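Local coordinates for multi-copper Oxidase CueO (Ochrobactrum, PDB 6EVG), which oxidises lignin model compounds and lignosulfonate as a laccase-like multi-copper oxidase, probably passing the electrons through its copper centres to dioxygen, at residues A[331-336]-A[423-428]; A[335-340]-A[432-437]; A[402-407]-A[500-505]; A[427-432]-A[464-469]. All blocks are in the same frame, centred on the assembly; numbering follows the deposited sequence.

Overall arrangement
All four contacts lie in the C-terminal cupredoxin-like domain. Contacts 2 and 3 are buried: contact 2 supplies the copper ligand His-434, and contact 3 brings the side chain of Met-500 to about 3 Å from the ion (nearest atoms). Contacts 1 and 4 are partly buried. Contact 1 pairs strands 332-336 and 422-428, and contacts 2 and 4 start from their ends: contact 2 shares Phe-335 and Phe-336 with contact 1, contact 4 shares Leu-427 and Thr-428. The chemistry changes with place: salt bridges and backbone bonds in contact 1, rings and a His-carboxylate bond in contact 2, apolar packing with a bridging water in contact 3, and a threonine-glycine pairing in contact 4.

Contact 1: residues A[331-336]-A[423-428]; sequences KRRSFF and EIWDLT
Arg-332 to Phe-336 pair in parallel, in unbroken register, with Ile-424 to Thr-428; the segment axes approach to 4.4 Å at 21°, and bonds such as Arg-333 N to Ile-424 O and Asp-426 N to Arg-333 O join the backbones. On the face bearing Arg-332, its guanidinium meets Asp-426 side-on: NE reaches OD2 (2.9 Å, 175° at the hydrogen) and NH2 reaches OD1, while Ile-424 CG2 stands 3.6 Å above the centre of the guanidinium plane. Lys-469 is a second partner of Asp-426. On the other face Arg-333 holds Glu-423 similarly, NE to OE1 at 2.7 Å and NH2 to OE2, both oxygens met on their syn sides. The anti lone pair of OE1 takes Trp-425 NE1 at 2.8 Å. Arg-333 CB and Phe-335 CE2 cover one face of the indole; CE2 is 3.5 Å from Trp-425 CE3, in an edge-to-face pair with planes at 50°. A leucine in place of Trp-425 would probably cost Glu-423 OE1 one of its two donors and open a gap beside Phe-335. Strand 332-336 is an outermost strand of its sheet, consistent with the edge of a cupredoxin beta-sandwich.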
# COMPACT_ATOMS: atom_id res chain seq x y z
N LYS A 331 10.44 -14.25 21.09
CA LYS A 331 10.15 -15.43 20.32
C LYS A 331 10.63 -15.22 18.94
O LYS A 331 10.49 -14.11 18.42
CB LYS A 331 8.61 -15.67 20.32
CG LYS A 331 8.24 -17.06 19.77
CD LYS A 331 6.76 -17.38 19.90
CE LYS A 331 6.41 -18.71 19.28
NZ LYS A 331 6.95 -19.90 20.00
N ARG A 332 11.13 -16.27 18.33
CA ARG A 332 11.49 -16.29 16.93
C ARG A 332 10.53 -17.16 16.18
O ARG A 332 10.28 -18.33 16.58
CB ARG A 332 12.94 -16.73 16.73
CG ARG A 332 13.51 -16.36 15.33
CD ARG A 332 15.01 -16.36 15.31
NE ARG A 332 15.52 -15.87 14.06
CZ ARG A 332 16.35 -14.87 13.95
NH1 ARG A 332 16.82 -14.25 15.04
NH2 ARG A 332 16.73 -14.51 12.76
N ARG A 333 10.01 -16.67 15.08
CA ARG A 333 9.16 -17.40 14.18
C ARG A 333 9.76 -17.45 12.81
O ARG A 333 10.64 -16.63 12.49
CB ARG A 333 7.73 -16.82 14.12
CG ARG A 333 7.03 -16.74 15.45
CD ARG A 333 5.54 -16.41 15.26
NE ARG A 333 4.94 -16.01 16.53
CZ ARG A 333 4.13 -16.74 17.26
NH1 ARG A 333 3.81 -17.98 16.92
NH2 ARG A 333 3.71 -16.25 18.43
N SER A 334 9.23 -18.30 11.96
CA SER A 334 9.61 -18.42 10.57
C SER A 334 8.40 -18.66 9.71
O SER A 334 7.51 -19.44 10.09
CB SER A 334 10.58 -19.60 10.42
OG SER A 334 11.74 -19.50 11.22
N PHE A 335 8.36 -18.01 8.53
CA PHE A 335 7.35 -18.24 7.55
C PHE A 335 7.95 -18.34 6.19
O PHE A 335 8.87 -17.56 5.84
CB PHE A 335 6.21 -17.18 7.60
CG PHE A 335 5.52 -17.15 8.91
CD1 PHE A 335 4.55 -18.08 9.23
CD2 PHE A 335 5.89 -16.28 9.90
CE1 PHE A 335 3.98 -18.09 10.50
CE2 PHE A 335 5.34 -16.29 11.16
CZ PHE A 335 4.38 -17.22 11.46
N PHE A 336 7.44 -19.23 5.38
CA PHE A 336 7.84 -19.49 3.99
C PHE A 336 6.64 -19.21 3.07
O PHE A 336 5.53 -19.73 3.30
CB PHE A 336 8.32 -20.95 3.86
CG PHE A 336 8.61 -21.37 2.47
CD1 PHE A 336 9.48 -20.65 1.66
CD2 PHE A 336 8.00 -22.49 1.92
CE1 PHE A 336 9.77 -21.08 0.37
CE2 PHE A 336 8.27 -22.90 0.61
CZ PHE A 336 9.18 -22.20 -0.11
N GLU A 423 8.75 -9.84 18.59
CA GLU A 423 9.19 -11.11 18.05
C GLU A 423 10.08 -10.86 16.82
O GLU A 423 9.91 -9.83 16.16
CB GLU A 423 8.00 -11.98 17.63
CG GLU A 423 7.01 -12.29 18.73
CD GLU A 423 5.91 -13.27 18.31
OE1 GLU A 423 5.80 -13.55 17.08
OE2 GLU A 423 5.18 -13.78 19.19
N ILE A 424 10.97 -11.78 16.53
CA ILE A 424 11.72 -11.77 15.26
C ILE A 424 11.14 -12.81 14.36
O ILE A 424 11.00 -13.97 14.77
CB ILE A 424 13.24 -11.99 15.49
CG1 ILE A 424 13.75 -10.82 16.32
CG2 ILE A 424 13.93 -12.18 14.19
CD1 ILE A 424 15.14 -10.95 16.88
N TRP A 425 10.79 -12.42 13.14
CA TRP A 425 10.27 -13.34 12.14
C TRP A 425 11.28 -13.48 10.99
O TRP A 425 11.69 -12.46 10.39
CB TRP A 425 8.96 -12.85 11.59
CG TRP A 425 7.80 -12.90 12.55
CD1 TRP A 425 7.81 -12.99 13.92
CD2 TRP A 425 6.40 -12.89 12.19
NE1 TRP A 425 6.55 -13.09 14.42
CE2 TRP A 425 5.67 -13.00 13.38
CE3 TRP A 425 5.73 -12.77 10.97
CZ2 TRP A 425 4.27 -13.07 13.40
CZ3 TRP A 425 4.34 -12.84 10.98
CH2 TRP A 425 3.64 -13.00 12.16
N ASP A 426 11.65 -14.70 10.68
CA ASP A 426 12.37 -15.12 9.47
C ASP A 426 11.36 -15.28 8.36
O ASP A 426 10.38 -16.03 8.54
CB ASP A 426 13.14 -16.49 9.75
CG ASP A 426 14.36 -16.34 10.63
OD1 ASP A 426 15.24 -15.50 10.39
OD2 ASP A 426 14.51 -17.09 11.63
N LEU A 427 11.57 -14.65 7.23
CA LEU A 427 10.71 -14.76 6.05
C LEU A 427 11.50 -15.23 4.86
O LEU A 427 12.57 -14.68 4.60
CB LEU A 427 10.08 -13.38 5.75
CG LEU A 427 9.23 -12.79 6.86
CD1 LEU A 427 8.74 -11.40 6.49
CD2 LEU A 427 8.04 -13.67 7.24
N THR A 428 11.00 -16.25 4.14
CA THR A 428 11.74 -16.83 3.02
C THR A 428 10.86 -16.96 1.80
O THR A 428 9.66 -17.31 1.91
CB THR A 428 12.29 -18.22 3.43
OG1 THR A 428 11.32 -19.02 3.98
CG2 THR A 428 13.19 -18.14 4.49
O HOH W 1 14.05 -19.36 13.07

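Contact 2: residues A[335-340]-A[432-437]; sequences FFFDER and MPHPFH. With CU (copper (II) ion), chain B.
Phe-337 and His-434 lie with their ring planes only 11° apart, yet the rings barely overlap, their centroids being 5.0 Å apart. The two side chains slide past each other in opposite directions, and each ring receives the CB of the other over one face: Phe-337 CB is 3.8 Å from the centroid of the imidazole, and His-434 CB stands at a like distance from the phenyl centroid, which makes a reciprocal pair of CH-pi contacts. At the far end of the phenyl ring, CZ meets Phe-436 CB at 3.9 Å. These two phenylalanines cross at about a right angle, Phe-436 CB lying near the plane of the Phe-337 ring.

The imidazole belongs to a type 1 copper site of the cupredoxin fold: His-434 ND1 binds copper at 2.0 Å, and Cys-490 and His-495 also bind it. Its remaining nitrogen, NE2, donates to Glu-339 OE2 at 2.9 Å with an angle of 158° at the hydrogen. The oxygen lies close to the imidazole plane, whereas NE2 stands well above the carboxylate plane, the two flat groups being turned 62° apart. OE2 also takes a weak bond from Met-432 N, 3.3 Å away. An alanine in place of Glu-339 would probably leave His-434 NE2 without this acceptor and the imidazole with one fewer restraint on its rotation. Glu-339 itself is carried by an Asx turn, in which Asp-338 OD1 accepts from Arg-340 N at 3.0 Å, just before helix 341-348.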
# COMPACT_ATOMS: atom_id res chain seq x y z
N PHE A 335 8.36 -18.01 8.53
CA PHE A 335 7.35 -18.24 7.55
C PHE A 335 7.95 -18.34 6.19
O PHE A 335 8.87 -17.56 5.84
CB PHE A 335 6.21 -17.18 7.60
CG PHE A 335 5.52 -17.15 8.91
CD1 PHE A 335 4.55 -18.08 9.23
CD2 PHE A 335 5.89 -16.28 9.90
CE1 PHE A 335 3.98 -18.09 10.50
CE2 PHE A 335 5.34 -16.29 11.16
CZ PHE A 335 4.38 -17.22 11.46
N PHE A 336 7.44 -19.23 5.38
CA PHE A 336 7.84 -19.49 3.99
C PHE A 336 6.64 -19.21 3.07
O PHE A 336 5.53 -19.73 3.30
CB PHE A 336 8.32 -20.95 3.86
CG PHE A 336 8.61 -21.37 2.47
CD1 PHE A 336 9.48 -20.65 1.66
CD2 PHE A 336 8.00 -22.49 1.92
CE1 PHE A 336 9.77 -21.08 0.37
CE2 PHE A 336 8.27 -22.90 0.61
CZ PHE A 336 9.18 -22.20 -0.11
N PHE A 337 6.86 -18.36 2.06
CA PHE A 337 5.86 -18.09 1.05
C PHE A 337 5.82 -19.27 0.08
O PHE A 337 6.61 -19.37 -0.88
CB PHE A 337 6.20 -16.78 0.30
CG PHE A 337 6.09 -15.54 1.13
CD1 PHE A 337 7.08 -15.11 1.98
CD2 PHE A 337 4.94 -14.78 1.11
CE1 PHE A 337 6.94 -13.92 2.68
CE2 PHE A 337 4.80 -13.63 1.84
CZ PHE A 337 5.80 -13.21 2.65
N ASP A 338 4.90 -20.19 0.36
CA ASP A 338 4.85 -21.44 -0.34
C ASP A 338 3.87 -21.35 -1.50
O ASP A 338 2.63 -21.40 -1.32
CB ASP A 338 4.44 -22.55 0.65
CG ASP A 338 4.66 -23.93 0.08
OD1 ASP A 338 4.89 -24.11 -1.12
OD2 ASP A 338 4.62 -24.89 0.92
N GLU A 339 4.42 -21.26 -2.71
CA GLU A 339 3.65 -21.16 -3.93
C GLU A 339 3.07 -22.52 -4.35
O GLU A 339 2.25 -22.56 -5.25
CB GLU A 339 4.50 -20.63 -5.07
CG GLU A 339 5.00 -19.22 -4.80
CD GLU A 339 6.10 -18.72 -5.78
OE1 GLU A 339 5.94 -18.95 -7.00
OE2 GLU A 339 7.13 -18.05 -5.29
N ARG A 340 3.49 -23.63 -3.73
CA ARG A 340 3.01 -24.98 -4.04
C ARG A 340 3.04 -25.23 -5.54
O ARG A 340 2.09 -25.72 -6.13
CB ARG A 340 1.61 -25.23 -3.45
CG ARG A 340 1.61 -25.12 -1.92
CD ARG A 340 0.25 -25.42 -1.30
NE ARG A 340 -0.19 -26.79 -1.48
CZ ARG A 340 -0.98 -27.26 -2.46
NH1 ARG A 340 -1.46 -26.49 -3.47
NH2 ARG A 340 -1.30 -28.55 -2.44
N MET A 432 9.81 -16.60 -6.63
CA MET A 432 9.63 -15.15 -6.94
C MET A 432 9.62 -14.37 -5.64
O MET A 432 9.42 -14.96 -4.57
CB MET A 432 8.37 -14.89 -7.75
CG MET A 432 7.06 -15.17 -7.00
SD MET A 432 5.57 -14.81 -7.97
CE MET A 432 5.39 -13.05 -7.86
N PRO A 433 9.80 -13.05 -5.70
CA PRO A 433 9.66 -12.22 -4.51
C PRO A 433 8.19 -12.07 -4.10
O PRO A 433 7.31 -12.20 -4.96
CB PRO A 433 10.21 -10.88 -4.95
CG PRO A 433 10.58 -10.96 -6.36
CD PRO A 433 10.17 -12.26 -6.88
N HIS A 434 7.98 -11.81 -2.81
CA HIS A 434 6.60 -11.61 -2.30
C HIS A 434 6.57 -10.45 -1.36
O HIS A 434 7.40 -10.36 -0.46
CB HIS A 434 6.09 -12.86 -1.54
CG HIS A 434 5.99 -14.10 -2.39
ND1 HIS A 434 4.82 -14.54 -2.97
CD2 HIS A 434 6.96 -14.99 -2.76
CE1 HIS A 434 5.08 -15.62 -3.67
NE2 HIS A 434 6.36 -15.91 -3.57
N PRO A 435 5.57 -9.54 -1.50
CA PRO A 435 5.40 -8.45 -0.49
C PRO A 435 4.64 -8.96 0.74
O PRO A 435 3.50 -9.30 0.69
CB PRO A 435 4.61 -7.43 -1.29
CG PRO A 435 3.80 -8.23 -2.27
CD PRO A 435 4.66 -9.44 -2.63
N PHE A 436 5.30 -8.95 1.87
CA PHE A 436 4.71 -9.29 3.16
C PHE A 436 3.95 -8.10 3.72
O PHE A 436 4.52 -7.02 3.81
CB PHE A 436 5.84 -9.64 4.12
CG PHE A 436 5.41 -9.89 5.53
CD1 PHE A 436 4.86 -11.11 5.90
CD2 PHE A 436 5.57 -8.95 6.52
CE1 PHE A 436 4.51 -11.33 7.22
CE2 PHE A 436 5.22 -9.16 7.81
CZ PHE A 436 4.64 -10.38 8.17
N HIS A 437 2.72 -8.32 4.21
CA HIS A 437 2.01 -7.29 4.96
C HIS A 437 1.40 -7.91 6.21
O HIS A 437 0.83 -9.01 6.15
CB HIS A 437 0.89 -6.62 4.10
CG HIS A 437 -0.02 -5.67 4.86
ND1 HIS A 437 0.49 -4.64 5.65
CD2 HIS A 437 -1.37 -5.56 4.91
CE1 HIS A 437 -0.55 -3.98 6.19
NE2 HIS A 437 -1.67 -4.50 5.74
CU CU B . 2.97 -13.82 -3.08

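Contact 3: residues A[402-407]-A[500-505]; sequences AIAGKP and MMAQFV
Met-500 lies against Ala-402 and Ile-403, where the irregular segment 402-407 packs over the beginning of strand 501-506 in the copper-bearing cupredoxin domain. Its CG stands 4.1 Å from Ile-403 CB, and its CE is 3.8 Å from Ala-402 O. The chain bends at its third torsion (-82°), which carries the methyl CE to that carbonyl. The side chain of Met-500 comes within about 3 Å of the copper (nearest atoms), a place consistent with the axial methionine of type 1 sites; Ala-402 and Ile-403 would then be second-shell neighbours of the copper.

Met-501 turns its CB away from the loop and offers its backbone instead: Ile-403 CG2 rests 3.6 Å from Met-501 C. Met-501 O accepts from a water at 2.8 Å. The same water donates to Lys-406 O and accepts from Ile-403 N, thus tying both limbs of the loop to the strand.

Ala-502 points its CB back toward the loop. At Ala-502 the contact is methyl against methyl: its CB lies 3.7 Å from Ile-403 CG2 and equally 3.7 Å from Ala-404 CB.

Beyond this point the strand leaves segment 402-407, and Gln-503 binds other parts of the chain. One of them, Arg-412, reaches back to the loop with NH1 bonded to Pro-407 O, while Gln-503 NE2 donates to both Met-410 O and Arg-412 O.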
# COMPACT_ATOMS: atom_id res chain seq x y z
N ALA A 402 0.23 -21.05 0.54
CA ALA A 402 0.26 -20.92 1.99
C ALA A 402 1.37 -19.99 2.41
O ALA A 402 2.42 -19.88 1.75
CB ALA A 402 0.48 -22.27 2.68
N ILE A 403 1.17 -19.33 3.54
CA ILE A 403 2.20 -18.62 4.27
C ILE A 403 2.55 -19.27 5.62
O ILE A 403 3.69 -19.19 6.09
CB ILE A 403 1.91 -17.09 4.43
CG1 ILE A 403 3.15 -16.29 4.84
CG2 ILE A 403 0.75 -16.81 5.36
CD1 ILE A 403 2.94 -14.79 4.71
N ALA A 404 1.55 -19.89 6.26
CA ALA A 404 1.72 -20.53 7.56
C ALA A 404 1.57 -22.03 7.51
O ALA A 404 0.84 -22.65 8.33
CB ALA A 404 0.81 -19.91 8.59
N GLY A 405 2.16 -22.66 6.50
CA GLY A 405 2.17 -24.15 6.45
C GLY A 405 1.06 -24.72 5.63
O GLY A 405 1.26 -25.41 4.65
N LYS A 406 -0.16 -24.42 6.05
CA LYS A 406 -1.37 -24.78 5.31
C LYS A 406 -2.04 -23.50 4.78
O LYS A 406 -1.92 -22.42 5.37
CB LYS A 406 -2.37 -25.46 6.24
CG LYS A 406 -1.93 -26.87 6.63
CD LYS A 406 -3.04 -27.59 7.44
CE LYS A 406 -2.69 -28.98 7.92
NZ LYS A 406 -2.54 -29.91 6.78
N PRO A 407 -2.79 -23.61 3.66
CA PRO A 407 -3.54 -22.47 3.17
C PRO A 407 -4.43 -21.82 4.22
O PRO A 407 -4.99 -22.52 5.08
CB PRO A 407 -4.31 -23.04 1.97
CG PRO A 407 -3.51 -24.23 1.55
CD PRO A 407 -3.02 -24.80 2.83
N MET A 500 -2.45 -17.59 0.51
CA MET A 500 -1.20 -17.16 1.12
C MET A 500 -1.45 -16.06 2.16
O MET A 500 -1.11 -14.87 2.02
CB MET A 500 -0.28 -16.66 -0.00
CG MET A 500 1.12 -16.49 0.41
SD MET A 500 2.34 -16.27 -0.94
CE MET A 500 2.72 -17.86 -1.50
N MET A 501 -2.12 -16.51 3.24
CA MET A 501 -2.61 -15.67 4.30
C MET A 501 -2.80 -16.48 5.55
O MET A 501 -3.05 -17.69 5.49
CB MET A 501 -3.96 -15.00 3.85
CG MET A 501 -4.56 -14.07 4.87
SD MET A 501 -5.59 -12.75 4.16
CE MET A 501 -6.91 -13.71 3.46
N ALA A 502 -2.69 -15.81 6.69
CA ALA A 502 -2.78 -16.43 8.01
C ALA A 502 -3.31 -15.39 8.99
O ALA A 502 -3.43 -14.20 8.68
CB ALA A 502 -1.39 -16.93 8.43
N GLN A 503 -3.67 -15.85 10.19
CA GLN A 503 -4.36 -15.04 11.18
C GLN A 503 -3.69 -15.10 12.54
O GLN A 503 -3.14 -16.17 12.93
CB GLN A 503 -5.85 -15.65 11.40
CG GLN A 503 -6.60 -15.72 10.16
CD GLN A 503 -8.05 -15.88 10.40
OE1 GLN A 503 -8.78 -15.03 9.94
NE2 GLN A 503 -8.48 -17.05 10.96
N PHE A 504 -3.74 -14.01 13.29
CA PHE A 504 -3.23 -13.96 14.65
C PHE A 504 -4.19 -13.32 15.59
O PHE A 504 -5.02 -12.47 15.21
CB PHE A 504 -1.82 -13.37 14.77
CG PHE A 504 -1.72 -11.84 14.67
CD1 PHE A 504 -1.74 -11.06 15.81
CD2 PHE A 504 -1.46 -11.20 13.47
CE1 PHE A 504 -1.56 -9.68 15.75
CE2 PHE A 504 -1.23 -9.87 13.41
CZ PHE A 504 -1.29 -9.08 14.54
N VAL A 505 -4.08 -13.71 16.85
CA VAL A 505 -4.72 -13.03 17.95
C VAL A 505 -3.63 -12.60 18.96
O VAL A 505 -2.52 -13.16 18.93
CB VAL A 505 -5.78 -13.89 18.67
CG1 VAL A 505 -6.89 -14.20 17.72
CG2 VAL A 505 -5.22 -15.13 19.31
O HOH W 2 -1.20 -19.81 5.20

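Contact 4: residues A[427-432]-A[464-469]; sequences LTTKEM and ALIDGK. With EDO (1,2-ethanediol), chain D.
Thr-428 and Lys-469 form an antiparallel non-hydrogen-bonded pair, their CA atoms 4.7 Å apart, and the pairing continues into the bond from Thr-429 N to Gly-468 O (2.8 Å, 166° at the hydrogen). Strand 463-466 belongs to the sheet of 434-438, and strand 469-475 to that of 422-428, so Asp-467 and Gly-468 carry the chain from one sheet of the cupredoxin sandwich to the other. A side chain at the backbone angles of Gly-468 would collide with the carbonyl O of Asp-467, which accounts for a glycine at this bend.

The hydroxyl of Thr-429 completes the grip: OG1 sits between its own backbone N and carbonyl carbon (chi1 66°) and accepts from Gly-468 N at 2.8 Å. The same torsion step leaves CG2 beside the backbone N, where it meets Ile-466 O at 3.5 Å and, a little farther, Ile-466 CG2. A water bonded to OG1 also donates to Asp-467 OD1, at 3.0 Å.

Under the bend, Leu-427 and Ile-466 cross at about a right angle, their CD1 atoms 3.8 Å apart, which puts one methyl against the other between the two sheets. On the outer side Thr-428 CG2 packs on the aliphatic part of Lys-469, 3.5 Å from CD, while Lys-469 NZ goes on to a salt bridge with Asp-426. Both backbone polar atoms of Gly-468 are thus satisfied by a single threonine, and the crossover is fixed here by neutral hydrogen bonds and apolar packing, with charge confined to its outer margin.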
# COMPACT_ATOMS: atom_id res chain seq x y z
N LEU A 427 11.57 -14.65 7.23
CA LEU A 427 10.71 -14.76 6.05
C LEU A 427 11.50 -15.23 4.86
O LEU A 427 12.57 -14.68 4.60
CB LEU A 427 10.08 -13.38 5.75
CG LEU A 427 9.23 -12.79 6.86
CD1 LEU A 427 8.74 -11.40 6.49
CD2 LEU A 427 8.04 -13.67 7.24
N THR A 428 11.00 -16.25 4.14
CA THR A 428 11.74 -16.83 3.02
C THR A 428 10.86 -16.96 1.80
O THR A 428 9.66 -17.31 1.91
CB THR A 428 12.29 -18.22 3.43
OG1 THR A 428 11.32 -19.02 3.98
CG2 THR A 428 13.19 -18.14 4.49
N THR A 429 11.48 -16.71 0.64
CA THR A 429 10.83 -16.98 -0.65
C THR A 429 11.70 -17.94 -1.46
O THR A 429 12.88 -18.13 -1.19
CB THR A 429 10.58 -15.69 -1.44
OG1 THR A 429 11.84 -15.11 -1.81
CG2 THR A 429 9.82 -14.67 -0.63
N LYS A 430 11.13 -18.45 -2.54
CA LYS A 430 11.82 -19.36 -3.45
C LYS A 430 11.71 -18.90 -4.91
O LYS A 430 12.60 -18.28 -5.46
CB LYS A 430 11.23 -20.78 -3.30
CG LYS A 430 11.79 -21.87 -4.20
CD LYS A 430 11.08 -23.21 -4.01
CE LYS A 430 11.69 -24.26 -4.94
NZ LYS A 430 10.77 -25.40 -5.14
N GLU A 431 10.57 -19.11 -5.55
CA GLU A 431 10.49 -18.89 -7.02
C GLU A 431 10.43 -17.44 -7.43
O GLU A 431 10.96 -17.09 -8.49
CB GLU A 431 9.33 -19.62 -7.66
CG GLU A 431 9.41 -21.15 -7.59
CD GLU A 431 8.65 -21.72 -6.39
OE1 GLU A 431 8.40 -20.98 -5.39
OE2 GLU A 431 8.36 -22.93 -6.43
N MET A 432 9.81 -16.60 -6.63
CA MET A 432 9.63 -15.15 -6.94
C MET A 432 9.62 -14.37 -5.64
O MET A 432 9.42 -14.96 -4.57
CB MET A 432 8.37 -14.89 -7.75
CG MET A 432 7.06 -15.17 -7.00
SD MET A 432 5.57 -14.81 -7.97
CE MET A 432 5.39 -13.05 -7.86
N ALA A 464 6.64 -5.15 3.21
CA ALA A 464 8.04 -5.23 2.74
C ALA A 464 8.19 -6.27 1.69
O ALA A 464 7.62 -7.37 1.82
CB ALA A 464 8.97 -5.54 3.87
N LEU A 465 8.99 -6.00 0.67
CA LEU A 465 9.25 -6.96 -0.38
C LEU A 465 10.34 -7.94 0.08
O LEU A 465 11.46 -7.54 0.37
CB LEU A 465 9.67 -6.27 -1.68
CG LEU A 465 9.78 -7.16 -2.91
CD1 LEU A 465 8.49 -7.91 -3.26
CD2 LEU A 465 10.30 -6.36 -4.10
N ILE A 466 9.98 -9.22 0.12
CA ILE A 466 10.87 -10.33 0.52
C ILE A 466 11.35 -10.97 -0.74
O ILE A 466 10.60 -11.39 -1.59
CB ILE A 466 10.16 -11.31 1.44
CG1 ILE A 466 9.32 -10.61 2.52
CG2 ILE A 466 11.17 -12.28 2.04
CD1 ILE A 466 10.03 -9.65 3.40
N ASP A 467 12.69 -11.12 -0.87
CA ASP A 467 13.29 -11.68 -2.08
C ASP A 467 14.49 -12.50 -1.65
O ASP A 467 15.64 -12.05 -1.74
CB ASP A 467 13.71 -10.57 -3.06
CG ASP A 467 14.21 -11.10 -4.41
OD1 ASP A 467 14.06 -12.30 -4.70
OD2 ASP A 467 14.75 -10.25 -5.18
N GLY A 468 14.25 -13.75 -1.29
CA GLY A 468 15.24 -14.67 -0.76
C GLY A 468 14.94 -14.86 0.72
O GLY A 468 14.08 -15.66 1.11
N LYS A 469 15.62 -14.07 1.55
CA LYS A 469 15.52 -14.11 2.97
C LYS A 469 15.41 -12.72 3.55
O LYS A 469 16.08 -11.81 3.09
CB LYS A 469 16.77 -14.80 3.54
CG LYS A 469 16.78 -14.88 5.04
CD LYS A 469 15.77 -15.93 5.48
CE LYS A 469 15.43 -15.89 6.96
NZ LYS A 469 16.65 -15.90 7.83
C1 EDO D . 11.72 -3.19 1.47
O1 EDO D . 10.36 -3.54 1.22
C2 EDO D . 12.55 -4.45 1.55
O2 EDO D . 12.63 -5.15 0.29
O HOH W 3 12.86 -15.00 -4.30